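PDB 2ZXR: single-stranded-DNA-specific exonuclease RecJ from Thermus thermophilus, which degrades single-stranded DNA from the 5' end in the 5' to 3' direction, using divalent metal ions such as magnesium or manganese. Local coordinates for residues K627-V630 / H631-L635; S11-L15 / A16-E20; Y542-P545 / L546-L550. All coordinates share one frame; numbering follows the deposited sequence.

Contact 1. Residues K627-V630 / H631-L635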
loop_
_atom_site.group_PDB
_atom_site.type_symbol
_atom_site.label_atom_id
_atom_site.label_comp_id
_atom_site.label_asym_id
_atom_site.label_seq_id
_atom_site.Cartn_x
_atom_site.Cartn_y
_atom_site.Cartn_z
ATOM N N LYS A 627 -4.111 11.571 -24.906
ATOM C CA LYS A 627 -3.227 11.432 -26.058
ATOM C C LYS A 627 -1.794 11.658 -25.644
ATOM O O LYS A 627 -0.890 10.899 -26.009
ATOM C CB LYS A 627 -3.595 12.442 -27.141
ATOM C CG LYS A 627 -3.858 11.807 -28.489
ATOM C CD LYS A 627 -3.086 12.509 -29.603
ATOM C CE LYS A 627 -3.845 13.693 -30.183
ATOM N NZ LYS A 627 -3.150 14.210 -31.410
ATOM N N ALA A 628 -1.602 12.724 -24.881
ATOM C CA ALA A 628 -0.287 13.088 -24.392
ATOM C C ALA A 628 0.325 11.959 -23.579
ATOM O O ALA A 628 1.521 11.709 -23.676
ATOM C CB ALA A 628 -0.381 14.362 -23.536
ATOM N N LEU A 629 -0.480 11.286 -22.759
ATOM C CA LEU A 629 0.069 10.175 -21.974
ATOM C C LEU A 629 0.573 9.057 -22.907
ATOM O O LEU A 629 1.672 8.516 -22.722
ATOM C CB LEU A 629 -0.987 9.613 -21.010
ATOM C CG LEU A 629 -0.574 8.470 -20.081
ATOM C CD1 LEU A 629 -1.523 8.464 -18.848
ATOM C CD2 LEU A 629 -0.629 7.135 -20.809
ATOM N N VAL A 630 -0.239 8.710 -23.900
ATOM C CA VAL A 630 0.127 7.668 -24.857
ATOM C C VAL A 630 1.409 8.045 -25.616
ATOM O O VAL A 630 2.303 7.209 -25.794
ATOM C CB VAL A 630 -1.044 7.400 -25.839
ATOM C CG1 VAL A 630 -0.631 6.351 -26.879
ATOM C CG2 VAL A 630 -2.257 6.922 -25.058
ATOM N N HIS A 631 1.509 9.305 -26.027
ATOM C CA HIS A 631 2.705 9.797 -26.725
ATOM C C HIS A 631 3.962 9.668 -25.883
ATOM O O HIS A 631 4.979 9.149 -26.348
ATOM C CB HIS A 631 2.513 11.259 -27.155
ATOM C CG HIS A 631 1.541 11.414 -28.290
ATOM N ND1 HIS A 631 1.187 12.638 -28.814
ATOM C CD2 HIS A 631 0.872 10.487 -29.019
ATOM C CE1 HIS A 631 0.347 12.459 -29.821
ATOM N NE2 HIS A 631 0.139 11.164 -29.965
ATOM N N ARG A 632 3.901 10.134 -24.640
ATOM C CA ARG A 632 5.048 10.048 -23.743
ATOM C C ARG A 632 5.427 8.569 -23.532
ATOM O O ARG A 632 6.615 8.219 -23.440
ATOM C CB ARG A 632 4.692 10.733 -22.415
ATOM C CG ARG A 632 5.623 10.478 -21.245
ATOM C CD ARG A 632 4.787 10.444 -19.945
ATOM N NE ARG A 632 3.781 11.485 -20.000
ATOM C CZ ARG A 632 2.643 11.500 -19.318
ATOM N NH1 ARG A 632 2.332 10.524 -18.482
ATOM N NH2 ARG A 632 1.784 12.481 -19.533
ATOM N N ARG A 633 4.422 7.701 -23.434
ATOM C CA ARG A 633 4.687 6.260 -23.286
ATOM C C ARG A 633 5.416 5.741 -24.524
ATOM O O ARG A 633 6.424 5.051 -24.408
ATOM C CB ARG A 633 3.398 5.452 -23.153
ATOM C CG ARG A 633 3.052 5.035 -21.751
ATOM C CD ARG A 633 4.146 4.216 -21.113
ATOM N NE ARG A 633 3.586 2.972 -20.615
ATOM C CZ ARG A 633 2.678 2.885 -19.653
ATOM N NH1 ARG A 633 2.211 3.971 -19.059
ATOM N NH2 ARG A 633 2.249 1.694 -19.290
ATOM N N LEU A 634 4.894 6.076 -25.703
ATOM C CA LEU A 634 5.503 5.623 -26.960
ATOM C C LEU A 634 6.958 6.019 -27.042
ATOM O O LEU A 634 7.828 5.186 -27.298
ATOM C CB LEU A 634 4.760 6.198 -28.179
ATOM C CG LEU A 634 3.528 5.464 -28.702
ATOM C CD1 LEU A 634 2.915 6.247 -29.868
ATOM C CD2 LEU A 634 3.925 4.066 -29.163
ATOM N N LEU A 635 7.220 7.307 -26.828
ATOM C CA LEU A 635 8.583 7.822 -26.861
ATOM C C LEU A 635 9.453 7.158 -25.828
ATOM O O LEU A 635 10.607 6.848 -26.110
ATOM C CB LEU A 635 8.615 9.334 -26.604
ATOM C CG LEU A 635 8.358 10.294 -27.762
ATOM C CD1 LEU A 635 9.391 10.065 -28.883
ATOM C CD2 LEU A 635 6.974 10.068 -28.274
#

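Contact 2. Residues S11-L15 / A16-E20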
loop_
_atom_site.group_PDB
_atom_site.type_symbol
_atom_site.label_atom_id
_atom_site.label_comp_id
_atom_site.label_asym_id
_atom_site.label_seq_id
_atom_site.Cartn_x
_atom_site.Cartn_y
_atom_site.Cartn_z
ATOM N N SER A 11 -0.503 -2.168 -16.296
ATOM C CA SER A 11 -1.055 -2.265 -17.638
ATOM C C SER A 11 -1.963 -1.106 -18.017
ATOM O O SER A 11 -2.570 -0.473 -17.146
ATOM C CB SER A 11 -1.868 -3.549 -17.738
ATOM O OG SER A 11 -3.050 -3.405 -16.955
ATOM N N LEU A 12 -2.067 -0.815 -19.313
ATOM C CA LEU A 12 -2.981 0.246 -19.735
ATOM C C LEU A 12 -4.351 -0.415 -19.830
ATOM O O LEU A 12 -4.491 -1.555 -20.325
ATOM C CB LEU A 12 -2.602 0.847 -21.097
ATOM C CG LEU A 12 -1.225 1.509 -21.200
ATOM C CD1 LEU A 12 -1.058 2.150 -22.582
ATOM C CD2 LEU A 12 -1.057 2.532 -20.103
ATOM N N PRO A 13 -5.388 0.269 -19.329
ATOM C CA PRO A 13 -6.718 -0.345 -19.411
ATOM C C PRO A 13 -7.295 -0.156 -20.807
ATOM O O PRO A 13 -6.726 0.572 -21.631
ATOM C CB PRO A 13 -7.515 0.426 -18.357
ATOM C CG PRO A 13 -6.943 1.805 -18.471
ATOM C CD PRO A 13 -5.436 1.567 -18.631
ATOM N N PRO A 14 -8.414 -0.834 -21.104
ATOM C CA PRO A 14 -8.995 -0.649 -22.438
ATOM C C PRO A 14 -9.495 0.797 -22.539
ATOM O O PRO A 14 -10.132 1.334 -21.618
ATOM C CB PRO A 14 -10.122 -1.694 -22.502
ATOM C CG PRO A 14 -10.280 -2.202 -21.052
ATOM C CD PRO A 14 -8.904 -2.066 -20.460
ATOM N N LEU A 15 -9.188 1.437 -23.658
ATOM C CA LEU A 15 -9.567 2.830 -23.842
ATOM C C LEU A 15 -11.003 3.236 -23.514
ATOM O O LEU A 15 -11.212 4.256 -22.857
ATOM C CB LEU A 15 -9.230 3.277 -25.257
ATOM C CG LEU A 15 -7.752 3.521 -25.536
ATOM C CD1 LEU A 15 -7.650 4.842 -26.309
ATOM C CD2 LEU A 15 -6.947 3.609 -24.250
ATOM N N ALA A 16 -11.989 2.472 -23.969
ATOM C CA ALA A 16 -13.372 2.842 -23.668
ATOM C C ALA A 16 -13.630 2.862 -22.158
ATOM O O ALA A 16 -14.392 3.698 -21.686
ATOM C CB ALA A 16 -14.353 1.901 -24.362
ATOM N N GLN A 17 -13.005 1.958 -21.395
ATOM C CA GLN A 17 -13.196 1.966 -19.945
ATOM C C GLN A 17 -12.358 3.091 -19.319
ATOM O O GLN A 17 -12.777 3.727 -18.356
ATOM C CB GLN A 17 -12.793 0.630 -19.315
ATOM C CG GLN A 17 -13.455 -0.606 -19.909
ATOM C CD GLN A 17 -13.085 -1.874 -19.137
ATOM O OE1 GLN A 17 -13.041 -2.976 -19.698
ATOM N NE2 GLN A 17 -12.830 -1.723 -17.842
ATOM N N TRP A 18 -11.179 3.352 -19.871
ATOM C CA TRP A 18 -10.317 4.412 -19.335
ATOM C C TRP A 18 -11.114 5.714 -19.432
ATOM O O TRP A 18 -11.177 6.516 -18.490
ATOM C CB TRP A 18 -9.056 4.517 -20.184
ATOM C CG TRP A 18 -7.836 5.132 -19.550
ATOM C CD1 TRP A 18 -7.783 5.989 -18.472
ATOM C CD2 TRP A 18 -6.491 5.008 -20.028
ATOM N NE1 TRP A 18 -6.481 6.404 -18.264
ATOM C CE2 TRP A 18 -5.672 5.818 -19.204
ATOM C CE3 TRP A 18 -5.899 4.292 -21.080
ATOM C CZ2 TRP A 18 -4.298 5.928 -19.398
ATOM C CZ3 TRP A 18 -4.526 4.405 -21.271
ATOM C CH2 TRP A 18 -3.742 5.216 -20.434
ATOM N N ARG A 19 -11.722 5.906 -20.596
ATOM C CA ARG A 19 -12.531 7.079 -20.864
ATOM C C ARG A 19 -13.746 7.176 -19.943
ATOM O O ARG A 19 -14.083 8.264 -19.478
ATOM C CB ARG A 19 -12.972 7.074 -22.336
ATOM C CG ARG A 19 -11.920 7.670 -23.265
ATOM C CD ARG A 19 -12.016 7.109 -24.679
ATOM N NE ARG A 19 -11.265 7.925 -25.636
ATOM C CZ ARG A 19 -11.030 7.564 -26.894
ATOM N NH1 ARG A 19 -11.485 6.398 -27.343
ATOM N NH2 ARG A 19 -10.357 8.376 -27.708
ATOM N N GLU A 20 -14.403 6.045 -19.699
ATOM C CA GLU A 20 -15.574 6.008 -18.822
ATOM C C GLU A 20 -15.199 6.476 -17.420
ATOM O O GLU A 20 -15.934 7.257 -16.802
ATOM C CB GLU A 20 -16.153 4.591 -18.763
ATOM C CG GLU A 20 -16.787 4.171 -20.085
ATOM C CD GLU A 20 -17.182 2.701 -20.147
ATOM O OE1 GLU A 20 -17.855 2.325 -21.140
ATOM O OE2 GLU A 20 -16.818 1.923 -19.224
#

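Contact 3. Residues Y542-P545 / L546-L550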
loop_
_atom_site.group_PDB
_atom_site.type_symbol
_atom_site.label_atom_id
_atom_site.label_comp_id
_atom_site.label_asym_id
_atom_site.label_seq_id
_atom_site.Cartn_x
_atom_site.Cartn_y
_atom_site.Cartn_z
ATOM N N TYR A 542 8.988 -3.914 -32.395
ATOM C CA TYR A 542 10.310 -3.819 -31.801
ATOM C C TYR A 542 11.072 -2.575 -32.175
ATOM O O TYR A 542 11.522 -2.442 -33.316
ATOM C CB TYR A 542 11.130 -5.043 -32.193
ATOM C CG TYR A 542 10.526 -6.322 -31.661
ATOM C CD1 TYR A 542 9.334 -6.825 -32.181
ATOM C CD2 TYR A 542 11.128 -7.006 -30.596
ATOM C CE1 TYR A 542 8.758 -7.979 -31.660
ATOM C CE2 TYR A 542 10.555 -8.156 -30.065
ATOM C CZ TYR A 542 9.381 -8.632 -30.600
ATOM O OH TYR A 542 8.826 -9.763 -30.058
ATOM N N PRO A 543 11.237 -1.648 -31.216
ATOM C CA PRO A 543 11.956 -0.392 -31.450
ATOM C C PRO A 543 13.359 -0.629 -31.964
ATOM O O PRO A 543 14.090 -1.476 -31.434
ATOM C CB PRO A 543 11.982 0.279 -30.065
ATOM C CG PRO A 543 10.717 -0.198 -29.441
ATOM C CD PRO A 543 10.651 -1.673 -29.863
ATOM N N LEU A 544 13.723 0.150 -32.977
ATOM C CA LEU A 544 15.045 0.106 -33.583
ATOM C C LEU A 544 15.434 1.573 -33.787
ATOM O O LEU A 544 14.612 2.371 -34.233
ATOM C CB LEU A 544 14.984 -0.597 -34.935
ATOM C CG LEU A 544 16.265 -0.764 -35.748
ATOM C CD1 LEU A 544 17.170 -1.800 -35.099
ATOM C CD2 LEU A 544 15.902 -1.227 -37.160
ATOM N N PRO A 545 16.678 1.943 -33.437
ATOM C CA PRO A 545 17.177 3.312 -33.590
ATOM C C PRO A 545 17.055 3.762 -35.055
ATOM O O PRO A 545 17.272 2.962 -35.965
ATOM C CB PRO A 545 18.631 3.202 -33.143
ATOM C CG PRO A 545 18.577 2.093 -32.115
ATOM C CD PRO A 545 17.681 1.080 -32.792
ATOM N N LEU A 546 16.718 5.031 -35.272
ATOM C CA LEU A 546 16.559 5.545 -36.634
ATOM C C LEU A 546 17.783 5.315 -37.528
ATOM O O LEU A 546 17.645 4.965 -38.708
ATOM C CB LEU A 546 16.234 7.036 -36.630
ATOM C CG LEU A 546 16.046 7.585 -38.056
ATOM C CD1 LEU A 546 14.848 6.903 -38.700
ATOM C CD2 LEU A 546 15.821 9.102 -38.038
ATOM N N LEU A 547 18.978 5.527 -36.979
ATOM C CA LEU A 547 20.196 5.324 -37.761
ATOM C C LEU A 547 20.238 3.897 -38.292
ATOM O O LEU A 547 20.473 3.678 -39.478
ATOM C CB LEU A 547 21.442 5.581 -36.908
ATOM C CG LEU A 547 21.564 6.991 -36.344
ATOM C CD1 LEU A 547 22.756 7.052 -35.395
ATOM C CD2 LEU A 547 21.716 7.989 -37.479
ATOM N N GLU A 548 20.017 2.925 -37.420
ATOM C CA GLU A 548 20.037 1.542 -37.871
ATOM C C GLU A 548 18.968 1.276 -38.915
ATOM O O GLU A 548 19.222 0.593 -39.896
ATOM C CB GLU A 548 19.845 0.578 -36.705
ATOM C CG GLU A 548 21.056 0.432 -35.824
ATOM C CD GLU A 548 20.834 -0.574 -34.714
ATOM O OE1 GLU A 548 20.345 -1.691 -35.011
ATOM O OE2 GLU A 548 21.155 -0.251 -33.547
ATOM N N ALA A 549 17.772 1.813 -38.711
ATOM C CA ALA A 549 16.687 1.585 -39.651
ATOM C C ALA A 549 16.994 2.131 -41.048
ATOM O O ALA A 549 16.713 1.471 -42.055
ATOM C CB ALA A 549 15.378 2.204 -39.121
ATOM N N LEU A 550 17.550 3.339 -41.100
ATOM C CA LEU A 550 17.855 3.974 -42.374
ATOM C C LEU A 550 18.949 3.238 -43.122
ATOM O O LEU A 550 18.909 3.156 -44.339
ATOM C CB LEU A 550 18.232 5.454 -42.165
ATOM C CG LEU A 550 17.053 6.344 -41.734
ATOM C CD1 LEU A 550 17.559 7.710 -41.305
ATOM C CD2 LEU A 550 16.037 6.460 -42.863
#

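Contact 1. Residues K627-V630 / H631-L635
Between K627 and H631, one helical turn apart, the side chains meet at an angle: CD of the lysine lies 3.4 Å from CE1 of the imidazole and almost as close to NE2. The methylene does the touching, while the ammonium NZ stays 4.7 Å from H631 NE2, so the pair is a packing contact. One face of the histidine ring also lies over the carbonyl oxygen of K627, which is 3.4 Å from H631 CG, and that same oxygen accepts a hydrogen bond from H631 N at 2.9 Å. The imidazole reaches this place because its CG stands beside its own backbone N, opposite the carbonyl carbon (chi1 -72°).

A second pair repeats the local principle with an i to i+3 spacing. The R632 chain bends at chi2 and chi3, bringing its guanidinium back so that one face lies over L629: R632 CZ is 3.9 Å from L629 CA, and R632 NH1 is 3.9 Å from L629 CG. Beneath both pairs runs the regular i to i+4 bonding of an alpha-helix; one member joins L634 N to V630 O at 2.8 Å.

Farther out, R633 sends its polar end away from the turn to a salt bridge with D432 on strand 426-433, and R632 adds a weak, long ion pair to the same carboxylate. V630 and L634 face helix 643-655 through Y653, whereas L629 packs on P29, E30 and L33, so helix 624-639 of the RecJ C-terminal domain is wedged among strand 426-433, helix 29-37 and helix 643-655.

Contact 2. Residues S11-L15 / A16-E20
P13 lies over one face of the W18 indole, a proline CH-pi contact made where a loop turns into a helix: CD stands 3.9 Å from the centroid of the six-membered ring, only 19° off its normal. CG of P13 also stands over that face, displaced toward the rim, 3.6 Å from W18 CD2. The loop that follows strand 5-9 thus folds back on the first turn of helix 15-25, whose N-cap is P14.

Two leucines join the proline around the indole, each reaching it on a slant. L15 presents one branch, with its CD2 3.4 Å from W18 CE3, a close approach. L12 comes from farther back in the loop, its CD2 3.8 Å from W18 CH2 at the far end of the benzene portion. The ring can meet all three because CG of W18 is anti to the backbone N (chi1 -157°), which turns the indole back beneath the preceding loop. The N-H of the indole is used elsewhere: NE1 gives its hydrogen to the carbonyl oxygen of P29, which helps to fix the rotation of the ring, while L33 of helix 29-37 and L626 and L629 of helix 624-639 also touch the side chain.

R19, one turn after L15, lies with a face of its guanidinium loosely over CD1 of that leucine, and its NE is held by a salt bridge to E623. The extended chain from CG to NE carries the group that far.

The cap itself is a matter of backbone. The carbonyl of P14 takes a weak, bent bond from Q17 N and a straighter one from W18 N, 2.9 Å from P14 O with an N-H...O angle of 157°.

Contact 3. Residues Y542-P545 / L546-L550
Apolar contact comes first: L544 reaches over the opening turn of the helix, its CD2 3.8 Å from CA and 4.0 Å from CB of A549. The leucine stands with CG opposite its backbone N (chi1 -180°), an orientation that carries both methyl branches forward to the helix. CD2 goes to the alanine, while CD1 turns to E548, whose side chain runs across that of L544 at roughly a right angle.

Contacts between carbon and carboxylate make the second group. OE1 of E548 lies 3.2 Å from L544 CD1. P545 and E548 instead run side by side, pointing the same way, and OE2 of the glutamate is 3.8 Å from CG of the proline ring. Each carboxylate oxygen therefore borders a different neighbour of the loop. No hydrogen bond joins these side chains.

Strand 541-543, at the border of a five-stranded parallel sheet, passes here into helix 546-554, and P545 holds the N-cap position. L544 is backbone hydrogen-bonded to V603 of the neighbouring strand 601-603, and A549 touches L589 and A604.

Backbone bonding supplies the third kind. The carbonyl oxygen of P545 receives A549 N at 3.0 Å with an N-H...O angle of 162°, an i to i+4 bond made by the N-cap residue, and L550 N bonds in turn to L546 O.

Along the chain the order is contact 2, then contact 3, then contact 1, yet contact 2 lies beside contact 1. Their centres are 15 Å apart and they touch: L12 CD2 is 3.5 Å from R633 NH2, and L629 CD2 is 3.7 Å from W18 CH2. Thus helix 15-25 packs on helix 624-639, so a segment from the start of the chain lies against one from the C-terminal region. Contacts 1 and 3 both belong to the RecJ C-terminal domain; their centres are 19 Å apart and their nearest atoms about 6 Å, without touching. Contacts 2 and 3 are 30 Å apart between centres. All three lie away from the metal site.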